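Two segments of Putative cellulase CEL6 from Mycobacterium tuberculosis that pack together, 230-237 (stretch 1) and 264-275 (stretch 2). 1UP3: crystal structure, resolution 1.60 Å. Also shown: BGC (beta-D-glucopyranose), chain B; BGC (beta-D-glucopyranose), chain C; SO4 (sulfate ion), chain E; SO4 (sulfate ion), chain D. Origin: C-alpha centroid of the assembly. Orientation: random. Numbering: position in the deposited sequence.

Stretch 1 (230-237) PLNWCNPS
Stretch 2, residues 264-275: GESDGTCGRGEP

Two irregular loops of one chain are locked together by a buried disulfide and, beside it, a polar network centred on Asn235. Neither stretch contains helix or strand; stretch 1 makes a type I turn from Leu231 to Cys234, closed by Cys234 N to Leu231 O at 3.0 Å, and stretch 2 a type I' turn from Thr269 to Arg272, in which Arg272 N reaches Thr269 O at 3.0 Å. The closest CA atoms across the stretches are those of Cys234 and Asp267, 5.4 Å apart.

The Cys234 SG to Cys270 SG bond is 2.0 Å, with chi3 -82°; Cys234 is t (-152°) and Cys270 m, its backbone left-handed (62/24). Leu231, its chi1 at -101° between wells and chi2 p, points toward stretch 2 and rests its methyl CD2 3.5 Å from Cys270 O.

Asn235, also left-handed (43/52), has chi1 m and chi2 -33°. An amide suits this place because it both accepts and donates: OD1 accepts from Asp267 N at 2.8 Å, while ND2 donates to Ser266 OG and to Glu274 OE1, each at 3.0 Å. Asp267, chi1 m, returns the link, its OD2 accepting from Asn235 N at 2.9 Å. Ser266, chi1 t, has a hydroxyl that can serve several partners: OG also accepts from Gly268 N at 3.0 Å and donates to Pro275 O at 2.7 Å. Gly268 adopts 146/-175, where a CB would jam against the preceding carbonyl.

Arg272 (m, t, m, chi4 -93°) points its CA-to-CB bond toward stretch 1, and its NH2 donates to Cys234 O at 3.0 Å. Glu274 (m, t, chi3 -11°) pairs with it in a salt bridge, OE1 to Arg272 NH2 at 2.9 Å, and OE2 accepts from Arg272 NE at 2.9 Å. One water bridges Asn235 O (2.6 Å) and Glu274 OE2 (2.7 Å), donating to both. Altogether 408 Å² is buried between the stretches, both sides summed, with Asn235 the most covered residue.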

# COMPACT_ATOMS: atom_id res chain seq x y z
N PRO A 230 4.35 -10.20 19.79
CA PRO A 230 3.06 -9.59 19.44
C PRO A 230 3.17 -8.04 19.34
O PRO A 230 3.81 -7.35 20.15
CB PRO A 230 2.12 -10.06 20.56
CG PRO A 230 2.73 -11.28 21.13
CD PRO A 230 4.23 -11.16 20.91
N LEU A 231 2.54 -7.52 18.29
CA LEU A 231 2.45 -6.10 18.04
C LEU A 231 3.82 -5.54 17.63
O LEU A 231 4.03 -4.35 17.67
CB LEU A 231 1.84 -5.35 19.23
CG LEU A 231 0.36 -4.98 19.08
CD1 LEU A 231 -0.54 -6.12 18.73
CD2 LEU A 231 -0.12 -4.24 20.34
N ASN A 232 4.73 -6.39 17.18
CA ASN A 232 6.02 -5.87 16.69
C ASN A 232 5.92 -5.03 15.41
O ASN A 232 6.87 -4.32 15.05
CB ASN A 232 7.10 -6.97 16.60
CG ASN A 232 6.90 -7.91 15.46
OD1 ASN A 232 5.77 -8.15 14.99
ND2 ASN A 232 8.01 -8.47 14.96
N TRP A 233 4.74 -5.05 14.77
CA TRP A 233 4.42 -4.27 13.58
C TRP A 233 3.71 -2.96 13.94
O TRP A 233 3.43 -2.16 13.06
CB TRP A 233 3.54 -5.10 12.62
CG TRP A 233 2.40 -5.74 13.38
CD1 TRP A 233 2.40 -7.01 13.91
CD2 TRP A 233 1.18 -5.13 13.82
NE1 TRP A 233 1.23 -7.23 14.59
CE2 TRP A 233 0.46 -6.10 14.55
CE3 TRP A 233 0.59 -3.88 13.62
CZ2 TRP A 233 -0.80 -5.86 15.10
CZ3 TRP A 233 -0.66 -3.63 14.17
CH2 TRP A 233 -1.33 -4.63 14.92
N CYS A 234 3.42 -2.75 15.23
CA CYS A 234 2.58 -1.62 15.67
C CYS A 234 3.46 -0.54 16.30
O CYS A 234 3.88 -0.65 17.44
CB CYS A 234 1.52 -2.16 16.62
SG CYS A 234 -0.02 -1.24 16.67
N ASN A 235 3.79 0.48 15.51
CA ASN A 235 4.72 1.54 15.91
C ASN A 235 5.99 1.05 16.63
O ASN A 235 6.33 1.59 17.70
CB ASN A 235 4.02 2.57 16.80
CG ASN A 235 2.89 3.31 16.10
OD1 ASN A 235 2.96 3.57 14.89
ND2 ASN A 235 1.84 3.69 16.85
N PRO A 236 6.73 0.09 16.09
CA PRO A 236 7.99 -0.32 16.74
C PRO A 236 9.05 0.77 16.72
O PRO A 236 9.14 1.56 15.81
CB PRO A 236 8.45 -1.50 15.91
CG PRO A 236 7.84 -1.22 14.53
CD PRO A 236 6.51 -0.61 14.81
N SER A 237 9.88 0.76 17.75
CA SER A 237 11.04 1.62 17.74
C SER A 237 12.21 0.93 17.02
O SER A 237 12.18 -0.26 16.72
CB SER A 237 11.41 2.02 19.17
OG SER A 237 11.81 0.87 19.88
N GLY A 264 5.86 8.08 9.21
CA GLY A 264 5.39 9.11 10.13
C GLY A 264 3.96 8.87 10.56
O GLY A 264 3.59 9.25 11.66
N GLU A 265 3.17 8.17 9.75
CA GLU A 265 1.79 7.84 10.16
C GLU A 265 1.77 6.75 11.21
O GLU A 265 2.53 5.76 11.11
CB GLU A 265 0.97 7.40 8.96
CG GLU A 265 0.54 8.54 8.10
CD GLU A 265 -0.36 8.02 6.97
OE1 GLU A 265 -0.86 6.85 7.03
OE2 GLU A 265 -0.58 8.74 6.07
N SER A 266 0.97 6.94 12.26
CA SER A 266 0.84 5.95 13.31
C SER A 266 0.19 4.69 12.78
O SER A 266 -0.69 4.73 11.95
CB SER A 266 0.02 6.49 14.48
OG SER A 266 -0.12 5.49 15.48
N ASP A 267 0.61 3.54 13.31
CA ASP A 267 -0.00 2.26 12.99
C ASP A 267 -1.28 2.04 13.80
O ASP A 267 -2.04 1.09 13.52
CB ASP A 267 0.98 1.11 13.20
CG ASP A 267 2.19 1.22 12.31
OD1 ASP A 267 1.99 1.36 11.08
OD2 ASP A 267 3.37 1.16 12.77
N GLY A 268 -1.48 2.84 14.85
CA GLY A 268 -2.62 2.69 15.75
C GLY A 268 -2.27 3.04 17.19
O GLY A 268 -1.15 3.43 17.50
N THR A 269 -3.24 2.84 18.08
CA THR A 269 -3.01 3.06 19.49
C THR A 269 -2.06 2.03 20.14
O THR A 269 -1.33 2.36 21.09
CB THR A 269 -4.37 3.11 20.21
OG1 THR A 269 -5.12 1.94 19.90
CG2 THR A 269 -5.23 4.20 19.70
N CYS A 270 -2.04 0.82 19.59
CA CYS A 270 -0.99 -0.17 19.83
C CYS A 270 -0.88 -0.62 21.31
O CYS A 270 0.17 -1.04 21.76
CB CYS A 270 0.37 0.32 19.26
SG CYS A 270 0.35 0.53 17.44
N GLY A 271 -1.98 -0.48 22.05
CA GLY A 271 -2.02 -0.84 23.47
C GLY A 271 -1.22 0.08 24.38
O GLY A 271 -0.86 -0.28 25.53
N ARG A 272 -0.90 1.27 23.87
CA ARG A 272 -0.03 2.22 24.55
C ARG A 272 -0.58 3.65 24.48
O ARG A 272 0.12 4.61 24.83
CB ARG A 272 1.36 2.17 23.91
CG ARG A 272 2.13 0.93 24.30
CD ARG A 272 3.59 0.96 23.86
NE ARG A 272 3.70 1.22 22.42
CZ ARG A 272 3.77 0.27 21.47
NH1 ARG A 272 3.77 -1.02 21.77
NH2 ARG A 272 3.85 0.63 20.20
N GLY A 273 -1.80 3.82 23.98
CA GLY A 273 -2.38 5.14 23.90
C GLY A 273 -1.68 6.01 22.85
O GLY A 273 -1.72 7.24 22.93
N GLU A 274 -1.10 5.36 21.83
CA GLU A 274 -0.45 6.10 20.72
C GLU A 274 -1.49 6.68 19.77
O GLU A 274 -2.69 6.41 19.92
CB GLU A 274 0.58 5.19 20.03
CG GLU A 274 1.78 5.02 20.95
CD GLU A 274 2.73 3.92 20.61
OE1 GLU A 274 2.42 3.06 19.75
OE2 GLU A 274 3.83 3.90 21.24
N PRO A 275 -1.10 7.54 18.83
CA PRO A 275 -2.10 8.20 17.98
C PRO A 275 -2.90 7.25 17.08
O PRO A 275 -2.43 6.16 16.73
CB PRO A 275 -1.29 9.23 17.20
CG PRO A 275 -0.10 9.47 18.04
CD PRO A 275 0.25 8.10 18.59
C2 BGC B . 1.45 -10.72 10.96
C3 BGC B . 1.05 -9.28 11.16
C4 BGC B . -0.47 -9.10 11.22
C5 BGC B . -1.13 -10.12 12.17
C6 BGC B . -2.66 -10.09 12.05
C1 BGC B . 0.71 -11.58 11.97
O2 BGC B . 2.87 -10.82 11.11
O3 BGC B . 1.65 -8.48 10.14
O4 BGC B . -0.78 -7.84 11.71
O5 BGC B . -0.68 -11.38 11.79
O6 BGC B . -3.18 -10.96 13.04
C2 BGC C . -1.98 -5.78 11.37
C3 BGC C . -2.34 -4.72 10.33
C4 BGC C . -1.08 -4.22 9.62
C5 BGC C . -0.28 -5.44 9.12
C6 BGC C . 1.08 -5.02 8.54
C1 BGC C . -1.16 -6.90 10.73
O2 BGC C . -3.16 -6.28 12.03
O3 BGC C . -3.06 -3.64 10.90
O4 BGC C . -1.37 -3.36 8.53
O5 BGC C . 0.01 -6.36 10.16
O6 BGC C . 1.77 -6.14 8.01
S SO4 E . -5.13 1.24 23.41
O1 SO4 E . -6.46 1.80 23.31
O2 SO4 E . -4.14 2.29 23.58
O3 SO4 E . -4.82 0.38 22.26
O4 SO4 E . -5.03 0.25 24.50
S SO4 D . 0.75 -10.39 16.55
O1 SO4 D . -0.61 -10.94 16.59
O2 SO4 D . 0.76 -9.12 17.27
O3 SO4 D . 1.09 -10.14 15.16
O4 SO4 D . 1.75 -11.34 17.09
O HOH W 1 5.38 -2.40 19.14
O HOH W 2 6.04 2.88 19.97